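Local coordinates for toxin secretion ATP-binding protein (Vibrio parahaemolyticus RIMD 2210633, PDB 3B79) that probably acts, through this N-terminal peptidase C39-like domain and its ABC transporter parts, in ATP-driven export of toxins across the membrane, at residues D6-L12 / K38-L44. Coordinates in Å, arbitrary orientation, origin at the centre of the assembly. Residue numbers count along the deposited sequence, not the author numbering.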
loop_
_atom_site.group_PDB
_atom_site.type_symbol
_atom_site.label_atom_id
_atom_site.label_comp_id
_atom_site.label_asym_id
_atom_site.label_seq_id
_atom_site.Cartn_x
_atom_site.Cartn_y
_atom_site.Cartn_z
ATOM N N ASP A 6 10.345 -6.033 -1.022
ATOM C CA ASP A 6 9.052 -6.310 -1.636
ATOM C C ASP A 6 8.158 -5.075 -1.360
ATOM O O ASP A 6 7.735 -4.870 -0.222
ATOM C CB ASP A 6 8.510 -7.575 -0.987
ATOM C CG ASP A 6 7.140 -7.952 -1.524
ATOM O OD1 ASP A 6 6.423 -7.083 -2.053
ATOM O OD2 ASP A 6 6.775 -9.115 -1.386
ATOM N N PRO A 7 7.862 -4.259 -2.379
ATOM C CA PRO A 7 7.105 -3.031 -2.089
ATOM C C PRO A 7 5.679 -3.290 -1.573
ATOM O O PRO A 7 5.228 -2.555 -0.704
ATOM C CB PRO A 7 7.031 -2.313 -3.449
ATOM C CG PRO A 7 7.763 -3.100 -4.399
ATOM C CD PRO A 7 8.269 -4.373 -3.794
ATOM N N LEU A 8 4.957 -4.273 -2.120
ATOM C CA LEU A 8 3.603 -4.537 -1.677
ATOM C C LEU A 8 3.602 -5.065 -0.258
ATOM O O LEU A 8 2.713 -4.725 0.532
ATOM C CB LEU A 8 2.877 -5.514 -2.612
ATOM C CG LEU A 8 2.155 -4.972 -3.833
ATOM C CD1 LEU A 8 1.620 -6.160 -4.554
ATOM C CD2 LEU A 8 1.048 -3.977 -3.491
ATOM N N LEU A 9 4.561 -5.919 0.076
ATOM C CA LEU A 9 4.675 -6.423 1.437
ATOM C C LEU A 9 4.995 -5.263 2.390
ATOM O O LEU A 9 4.408 -5.173 3.483
ATOM C CB LEU A 9 5.758 -7.526 1.519
ATOM C CG LEU A 9 5.909 -8.179 2.914
ATOM C CD1 LEU A 9 4.602 -8.751 3.445
ATOM C CD2 LEU A 9 6.983 -9.300 2.825
ATOM N N ASN A 10 5.899 -4.359 1.989
ATOM C CA ASN A 10 6.184 -3.208 2.841
ATOM C C ASN A 10 4.904 -2.407 3.093
ATOM O O ASN A 10 4.612 -1.977 4.226
ATOM C CB ASN A 10 7.253 -2.314 2.181
ATOM C CG ASN A 10 7.763 -1.227 3.118
ATOM O OD1 ASN A 10 7.320 -0.030 3.068
ATOM N ND2 ASN A 10 8.614 -1.625 4.022
ATOM N N SER A 11 4.145 -2.174 2.022
ATOM C CA SER A 11 2.921 -1.382 2.164
ATOM C C SER A 11 1.912 -2.091 3.089
ATOM O O SER A 11 1.272 -1.462 3.934
ATOM C CB SER A 11 2.284 -1.143 0.779
ATOM O OG SER A 11 3.171 -0.416 -0.055
ATOM N N LEU A 12 1.775 -3.417 2.931
ATOM C CA LEU A 12 0.821 -4.160 3.754
ATOM C C LEU A 12 1.250 -4.172 5.218
ATOM O O LEU A 12 0.400 -4.055 6.109
ATOM C CB LEU A 12 0.741 -5.605 3.233
ATOM C CG LEU A 12 -0.192 -6.513 4.020
ATOM C CD1 LEU A 12 -1.640 -6.008 3.994
ATOM C CD2 LEU A 12 -0.095 -7.967 3.491
ATOM N N LYS A 38 8.263 -12.252 -4.283
ATOM C CA LYS A 38 7.492 -11.058 -3.939
ATOM C C LYS A 38 5.983 -11.282 -4.062
ATOM O O LYS A 38 5.477 -12.069 -4.881
ATOM C CB LYS A 38 7.854 -9.911 -4.866
ATOM C CG LYS A 38 9.315 -9.390 -4.752
ATOM C CD LYS A 38 9.508 -8.220 -5.716
ATOM C CE LYS A 38 10.939 -7.626 -5.730
ATOM N NZ LYS A 38 11.056 -6.519 -6.787
ATOM N N LEU A 39 5.267 -10.535 -3.238
ATOM C CA LEU A 39 3.818 -10.432 -3.403
ATOM C C LEU A 39 3.464 -9.738 -4.724
ATOM O O LEU A 39 4.253 -8.951 -5.274
ATOM C CB LEU A 39 3.226 -9.632 -2.249
ATOM C CG LEU A 39 3.072 -10.336 -0.909
ATOM C CD1 LEU A 39 2.484 -9.346 0.077
ATOM C CD2 LEU A 39 2.127 -11.525 -1.012
ATOM N N THR A 40 2.279 -10.057 -5.234
ATOM C CA THR A 40 1.716 -9.352 -6.397
ATOM C C THR A 40 0.309 -8.931 -5.997
ATOM O O THR A 40 -0.208 -9.387 -4.990
ATOM C CB THR A 40 1.619 -10.300 -7.599
ATOM O OG1 THR A 40 0.616 -11.268 -7.280
ATOM C CG2 THR A 40 2.948 -10.966 -7.874
ATOM N N PRO A 41 -0.331 -8.087 -6.819
ATOM C CA PRO A 41 -1.715 -7.722 -6.524
ATOM C C PRO A 41 -2.671 -8.925 -6.418
ATOM O O PRO A 41 -3.662 -8.870 -5.694
ATOM C CB PRO A 41 -2.101 -6.794 -7.685
ATOM C CG PRO A 41 -0.771 -6.146 -8.059
ATOM C CD PRO A 41 0.203 -7.332 -7.978
ATOM N N PHE A 42 -2.346 -10.001 -7.137
ATOM C CA PHE A 42 -3.195 -11.191 -7.066
ATOM C C PHE A 42 -3.173 -11.883 -5.734
ATOM O O PHE A 42 -4.153 -12.551 -5.369
ATOM C CB PHE A 42 -2.762 -12.209 -8.155
ATOM C CG PHE A 42 -2.792 -11.625 -9.535
ATOM C CD1 PHE A 42 -3.963 -11.706 -10.319
ATOM C CD2 PHE A 42 -1.646 -11.032 -10.072
ATOM C CE1 PHE A 42 -3.996 -11.124 -11.585
ATOM C CE2 PHE A 42 -1.664 -10.463 -11.363
ATOM C CZ PHE A 42 -2.865 -10.524 -12.109
ATOM N N LEU A 43 -2.054 -11.789 -5.009
ATOM C CA LEU A 43 -1.898 -12.496 -3.734
ATOM C C LEU A 43 -2.232 -11.638 -2.525
ATOM O O LEU A 43 -2.348 -12.145 -1.424
ATOM C CB LEU A 43 -0.452 -12.963 -3.553
ATOM C CG LEU A 43 -0.095 -14.325 -4.117
ATOM C CD1 LEU A 43 -0.507 -14.482 -5.591
ATOM C CD2 LEU A 43 1.387 -14.496 -3.967
ATOM N N LEU A 44 -2.286 -10.329 -2.730
ATOM C CA LEU A 44 -2.376 -9.374 -1.620
ATOM C C LEU A 44 -3.642 -9.538 -0.768
ATOM O O LEU A 44 -3.589 -9.373 0.454
ATOM C CB LEU A 44 -2.214 -7.929 -2.130
ATOM C CG LEU A 44 -2.337 -6.823 -1.066
ATOM C CD1 LEU A 44 -1.133 -6.917 -0.174
ATOM C CD2 LEU A 44 -2.470 -5.424 -1.651
HETATM O O HOH W 1 5.654 -6.543 -4.544
#
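L8 lays its CD1 methyl over the peptide between T40 and P41, 3.4 Å from T40 C, and touches the proline ring at P41 CD (3.9 Å). Its CB also packs against L39 CB at 4.1 Å, so one leucine covers the bend of the 38-44 loop. L39 points back at the helix, its CD1 resting 4.0 Å from L9 CB, while L44 closes the far end, with L44 CD1 4.0 Å from L12 CD2.

A general principle is at work beside this apolar seam: an N-cap carboxylate can serve its own helix and a distant segment at once. D6 OD1 caps the first turn by accepting from L9 N (3.1 Å), and D6 OD2 takes a nearly straight hydrogen bond from L39 N (2.8 Å). Water 1 completes the link, donating to D6 OD1 (2.7 Å) and to L39 O (2.9 Å); both backbone polar groups of L39 are thus satisfied from D6, directly or through the water. In active C39 peptidases, as in papain, the corresponding helix carries the nucleophilic cysteine near its start; 6-12 contains no cysteine, consistent with a C39-like domain.

Helix 7-18 thus lies between two layers: P7, L8 and S11 meet strand 80-88 of the antiparallel sheet, whereas L12 and L39 pack against helices 25-29 and 44-51.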